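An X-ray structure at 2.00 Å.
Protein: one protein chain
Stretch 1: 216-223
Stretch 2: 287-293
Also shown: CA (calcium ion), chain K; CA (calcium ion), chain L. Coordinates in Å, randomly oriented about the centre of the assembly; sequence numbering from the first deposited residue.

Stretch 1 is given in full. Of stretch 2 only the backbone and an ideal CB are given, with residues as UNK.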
ATOM      1  N   THR A 216       5.985 -31.334 -26.061  1.00 36.67           N
ATOM      2  CA  THR A 216       5.868 -32.607 -26.783  1.00 36.59           C
ATOM      3  C   THR A 216       7.084 -33.463 -26.496  1.00 35.46           C
ATOM      4  O   THR A 216       8.226 -33.035 -26.680  1.00 35.07           O
ATOM      5  CB  THR A 216       5.742 -32.413 -28.299  1.00 37.67           C
ATOM      6  OG1 THR A 216       4.604 -31.596 -28.581  1.00 39.04           O
ATOM      7  CG2 THR A 216       5.540 -33.752 -28.992  1.00 38.87           C
ATOM      8  N   VAL A 217       6.822 -34.674 -26.037  1.00 34.67           N
ATOM      9  CA  VAL A 217       7.867 -35.642 -25.787  1.00 34.77           C
ATOM     10  C   VAL A 217       7.691 -36.846 -26.698  1.00 34.86           C
ATOM     11  O   VAL A 217       6.580 -37.347 -26.847  1.00 35.28           O
ATOM     12  CB  VAL A 217       7.840 -36.075 -24.320  1.00 34.72           C
ATOM     13  CG1 VAL A 217       8.686 -37.306 -24.093  1.00 34.81           C
ATOM     14  CG2 VAL A 217       8.323 -34.927 -23.455  1.00 34.13           C
ATOM     15  N   THR A 218       8.781 -37.298 -27.312  1.00 35.23           N
ATOM     16  CA  THR A 218       8.755 -38.488 -28.166  1.00 34.61           C
ATOM     17  C   THR A 218       9.819 -39.485 -27.711  1.00 34.67           C
ATOM     18  O   THR A 218      10.794 -39.100 -27.066  1.00 32.74           O
ATOM     19  CB  THR A 218       9.018 -38.125 -29.657  1.00 36.39           C
ATOM     20  OG1 THR A 218      10.362 -37.657 -29.825  1.00 35.54           O
ATOM     21  CG2 THR A 218       8.053 -37.043 -30.145  1.00 36.32           C
ATOM     22  N   VAL A 219       9.632 -40.776 -28.049  1.00 35.57           N
ATOM     23  CA  VAL A 219      10.662 -41.783 -27.827  1.00 36.02           C
ATOM     24  C   VAL A 219      11.032 -42.410 -29.180  1.00 37.12           C
ATOM     25  O   VAL A 219      10.151 -42.873 -29.921  1.00 37.15           O
ATOM     26  CB  VAL A 219      10.189 -42.884 -26.849  1.00 37.05           C
ATOM     27  CG1 VAL A 219      11.291 -43.909 -26.590  1.00 38.67           C
ATOM     28  CG2 VAL A 219       9.654 -42.262 -25.521  1.00 35.97           C
ATOM     29  N   ASN A 220      12.327 -42.481 -29.475  1.00 37.25           N
ATOM     30  CA  ASN A 220      12.767 -43.105 -30.707  1.00 38.68           C
ATOM     31  C   ASN A 220      12.577 -44.620 -30.650  1.00 39.59           C
ATOM     32  O   ASN A 220      12.227 -45.170 -29.616  1.00 39.21           O
ATOM     33  CB  ASN A 220      14.236 -42.775 -30.986  1.00 39.59           C
ATOM     34  CG  ASN A 220      14.484 -41.286 -31.110  1.00 38.85           C
ATOM     35  OD1 ASN A 220      13.655 -40.555 -31.655  1.00 38.37           O
ATOM     36  ND2 ASN A 220      15.615 -40.820 -30.573  1.00 38.67           N
ATOM     37  N   ALA A 221      12.841 -45.277 -31.769  1.00 41.15           N
ATOM     38  CA  ALA A 221      12.833 -46.721 -31.864  1.00 42.86           C
ATOM     39  C   ALA A 221      13.751 -47.331 -30.813  1.00 43.71           C
ATOM     40  O   ALA A 221      14.804 -46.766 -30.487  1.00 43.54           O
ATOM     41  CB  ALA A 221      13.257 -47.154 -33.288  1.00 44.55           C
ATOM     42  N   ILE A 222      13.339 -48.467 -30.271  1.00 45.03           N
ATOM     43  CA  ILE A 222      14.135 -49.155 -29.266  1.00 47.03           C
ATOM     44  C   ILE A 222      15.123 -50.054 -29.987  1.00 50.16           C
ATOM     45  O   ILE A 222      14.761 -51.130 -30.461  1.00 51.00           O
ATOM     46  CB  ILE A 222      13.249 -49.964 -28.308  1.00 46.95           C
ATOM     47  CG1 ILE A 222      12.101 -49.092 -27.773  1.00 45.41           C
ATOM     48  CG2 ILE A 222      14.083 -50.605 -27.195  1.00 48.33           C
ATOM     49  CD1 ILE A 222      12.540 -47.791 -27.163  1.00 43.68           C
ATOM     50  N   THR A 223      16.369 -49.591 -30.061  1.00 52.20           N
ATOM     51  CA  THR A 223      17.349 -50.013 -31.080  1.00 55.50           C
ATOM     52  C   THR A 223      16.809 -49.702 -32.488  1.00 56.61           C
ATOM     53  O   THR A 223      15.653 -49.286 -32.650  1.00 54.82           O
ATOM     54  CB  THR A 223      17.727 -51.511 -30.968  1.00 58.28           C
ATOM     55  OG1 THR A 223      16.579 -52.327 -31.243  1.00 57.15           O
ATOM     56  CG2 THR A 223      18.258 -51.825 -29.567  1.00 59.00           C
ATOM     57  N   UNK A 287       6.386 -51.802 -23.249  1.00 48.84           N
ATOM     58  CA  UNK A 287       5.794 -50.475 -23.460  1.00 46.34           C
ATOM     59  C   UNK A 287       6.031 -49.582 -22.246  1.00 45.52           C
ATOM     60  O   UNK A 287       5.924 -50.050 -21.132  1.00 45.66           O
ATOM     61  CB  UNK A 287       4.295 -50.593 -23.742  1.00 46.34           C
ATOM     62  N   UNK A 288       6.393 -48.319 -22.448  1.00 43.66           N
ATOM     63  CA  UNK A 288       6.654 -47.452 -21.301  1.00 42.99           C
ATOM     64  C   UNK A 288       6.530 -45.992 -21.682  1.00 41.50           C
ATOM     65  O   UNK A 288       6.510 -45.642 -22.867  1.00 40.80           O
ATOM     66  CB  UNK A 288       8.045 -47.725 -20.725  1.00 42.99           C
ATOM     67  N   UNK A 289       6.437 -45.138 -20.669  1.00 40.45           N
ATOM     68  CA  UNK A 289       6.318 -43.711 -20.878  1.00 39.76           C
ATOM     69  C   UNK A 289       7.627 -43.009 -20.565  1.00 38.28           C
ATOM     70  O   UNK A 289       8.380 -43.423 -19.673  1.00 39.01           O
ATOM     71  CB  UNK A 289       5.187 -43.137 -20.022  1.00 39.76           C
ATOM     72  N   UNK A 290       7.889 -41.932 -21.288  1.00 36.23           N
ATOM     73  CA  UNK A 290       8.951 -41.035 -20.906  1.00 35.23           C
ATOM     74  C   UNK A 290       8.253 -39.769 -20.402  1.00 34.45           C
ATOM     75  O   UNK A 290       7.396 -39.207 -21.099  1.00 33.41           O
ATOM     76  CB  UNK A 290       9.911 -40.754 -22.063  1.00 35.23           C
ATOM     77  N   UNK A 291       8.594 -39.341 -19.191  1.00 34.36           N
ATOM     78  CA  UNK A 291       7.941 -38.175 -18.583  1.00 34.62           C
ATOM     79  C   UNK A 291       8.928 -37.040 -18.334  1.00 33.59           C
ATOM     80  O   UNK A 291       9.943 -37.233 -17.673  1.00 34.31           O
ATOM     81  CB  UNK A 291       7.268 -38.572 -17.267  1.00 34.62           C
ATOM     82  N   UNK A 292       8.659 -35.878 -18.916  1.00 32.22           N
ATOM     83  CA  UNK A 292       9.515 -34.706 -18.703  1.00 32.18           C
ATOM     84  C   UNK A 292       8.851 -33.738 -17.715  1.00 32.49           C
ATOM     85  O   UNK A 292       7.667 -33.417 -17.839  1.00 32.43           O
ATOM     86  CB  UNK A 292       9.801 -34.000 -20.030  1.00 32.18           C
ATOM     87  N   UNK A 293       9.607 -33.347 -16.691  1.00 33.26           N
ATOM     88  CA  UNK A 293       9.129 -32.423 -15.666  1.00 34.73           C
ATOM     89  C   UNK A 293       9.672 -31.023 -15.960  1.00 34.94           C
ATOM     90  O   UNK A 293      10.887 -30.823 -16.019  1.00 34.00           O
ATOM     91  CB  UNK A 293       9.550 -32.888 -14.271  1.00 34.73           C
TER
HETATM   92 CA    CA K 609      17.103 -54.425 -32.424  1.00 52.90          CA
HETATM   93 CA    CA L 610       5.448 -51.066 -19.140  1.00 47.82          CA

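The two strands, 216-219 and 287-293, run roughly antiparallel, at 143° between their directions. Their axes approach to 7.6 Å. No hydrogen bonds join them; the contact is mainly apolar side-chain packing. Stretch 1 offers an apolar row: V217, V219 and I222 all point toward stretch 2.

Position 287 has extended backbone angles (-155/137). Its ideal CB has nothing of stretch 1 within 5.5 Å. Stretch 1 therefore sets little limit here, and small or polar residues would suit. The backbone O lies 2.3 Å from the calcium ion of chain L, a bond that does not depend on the side chain. The residue is A287, and its O binds that calcium.

Position 288 is also extended (-158/165). CA-to-CB points sideways, and the ideal CB has no neighbour in stretch 1 within 5.5 Å. A short side chain would leave a gap before V219 and I222. A long or wide apolar one could cross it, such as Met or an aromatic; Leu or Ile would only partly fill it. The residue is F288. With chi1 at 62° (p), its ring reaches stretch 1. CZ lies 4.0 Å from I222 CD1, and CE1 lies 4.4 Å from V219 CG1. Both methyl groups meet the ring obliquely.

Position 289 points away from stretch 1. Polar, charged or beta-branched residues would all be possible. It is D289; OD1 is hydrogen-bonded elsewhere in the structure.

Position 290 points toward stretch 1, with CA 7.2 Å from the CA of V219. The ideal CB is already 3.8 Å from V219 CG2 and 4.2 Å from V217 CG1, so the room on those sides is limited. A small side chain suits, Ala or perhaps Ser, while Gly would give up the methyl contacts. The residue is A290. Its CB packs against both methyls at those distances. Its backbone O also lies 3.8 Å from V217 CG1.

Position 291 points away again, with ordinary strand angles (-117/122). Stretch 1 does not choose between residues here. Beta-branched residues suit the strand. It is V291, chi1 t.

Position 292 points toward stretch 1. The ideal CB lies 3.8 Å from V217 CG2. A methyl group invites an apolar partner, so Val, Ala or Ile would be reasonable. The residue is V292, chi1 t. Its CG2 meets V217 CG2 at 3.5 Å, the closest side-chain contact between the stretches.

Position 293 is out of reach of stretch 1. Many residues would be tolerated. It is T293, with OG1 hydrogen-bonded elsewhere.

Stretch 2, residues 287-293: AFDAVVT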
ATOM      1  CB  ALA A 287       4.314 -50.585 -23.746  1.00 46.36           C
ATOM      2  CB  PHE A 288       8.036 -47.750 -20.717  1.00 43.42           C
ATOM      3  CG  PHE A 288       9.158 -47.488 -21.670  1.00 43.16           C
ATOM      4  CD1 PHE A 288       9.636 -46.206 -21.874  1.00 41.63           C
ATOM      5  CD2 PHE A 288       9.688 -48.527 -22.424  1.00 44.21           C
ATOM      6  CE1 PHE A 288      10.656 -45.966 -22.776  1.00 41.78           C
ATOM      7  CE2 PHE A 288      10.706 -48.298 -23.328  1.00 44.14           C
ATOM      8  CZ  PHE A 288      11.193 -47.030 -23.519  1.00 43.24           C
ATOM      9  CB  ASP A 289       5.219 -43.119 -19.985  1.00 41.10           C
ATOM     10  CG  ASP A 289       3.836 -43.454 -20.485  1.00 43.37           C
ATOM     11  OD1 ASP A 289       3.711 -43.806 -21.675  1.00 42.57           O
ATOM     12  OD2 ASP A 289       2.878 -43.377 -19.694  1.00 47.27           O
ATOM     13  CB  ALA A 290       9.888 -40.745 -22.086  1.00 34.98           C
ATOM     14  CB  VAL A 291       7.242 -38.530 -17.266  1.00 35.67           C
ATOM     15  CG1 VAL A 291       6.524 -37.289 -16.667  1.00 35.80           C
ATOM     16  CG2 VAL A 291       6.244 -39.637 -17.498  1.00 36.70           C
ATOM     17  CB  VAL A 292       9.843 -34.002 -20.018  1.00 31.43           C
ATOM     18  CG1 VAL A 292      10.581 -32.667 -19.772  1.00 31.28           C
ATOM     19  CG2 VAL A 292      10.687 -34.954 -20.905  1.00 31.93           C
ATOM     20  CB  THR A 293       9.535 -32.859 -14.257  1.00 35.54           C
ATOM     21  OG1 THR A 293       8.866 -34.088 -13.938  1.00 36.85           O
ATOM     22  CG2 THR A 293       9.123 -31.775 -13.216  1.00 36.32           C
TER
HETATM   23  O   HOH W   1      17.314 -56.499 -33.491  1.00 59.65           O
HETATM   24  O   HOH W   2      18.774 -53.241 -33.832  1.00 59.64           O
HETATM   25  O   HOH W   3       6.495 -49.474 -17.566  1.00 59.05           O
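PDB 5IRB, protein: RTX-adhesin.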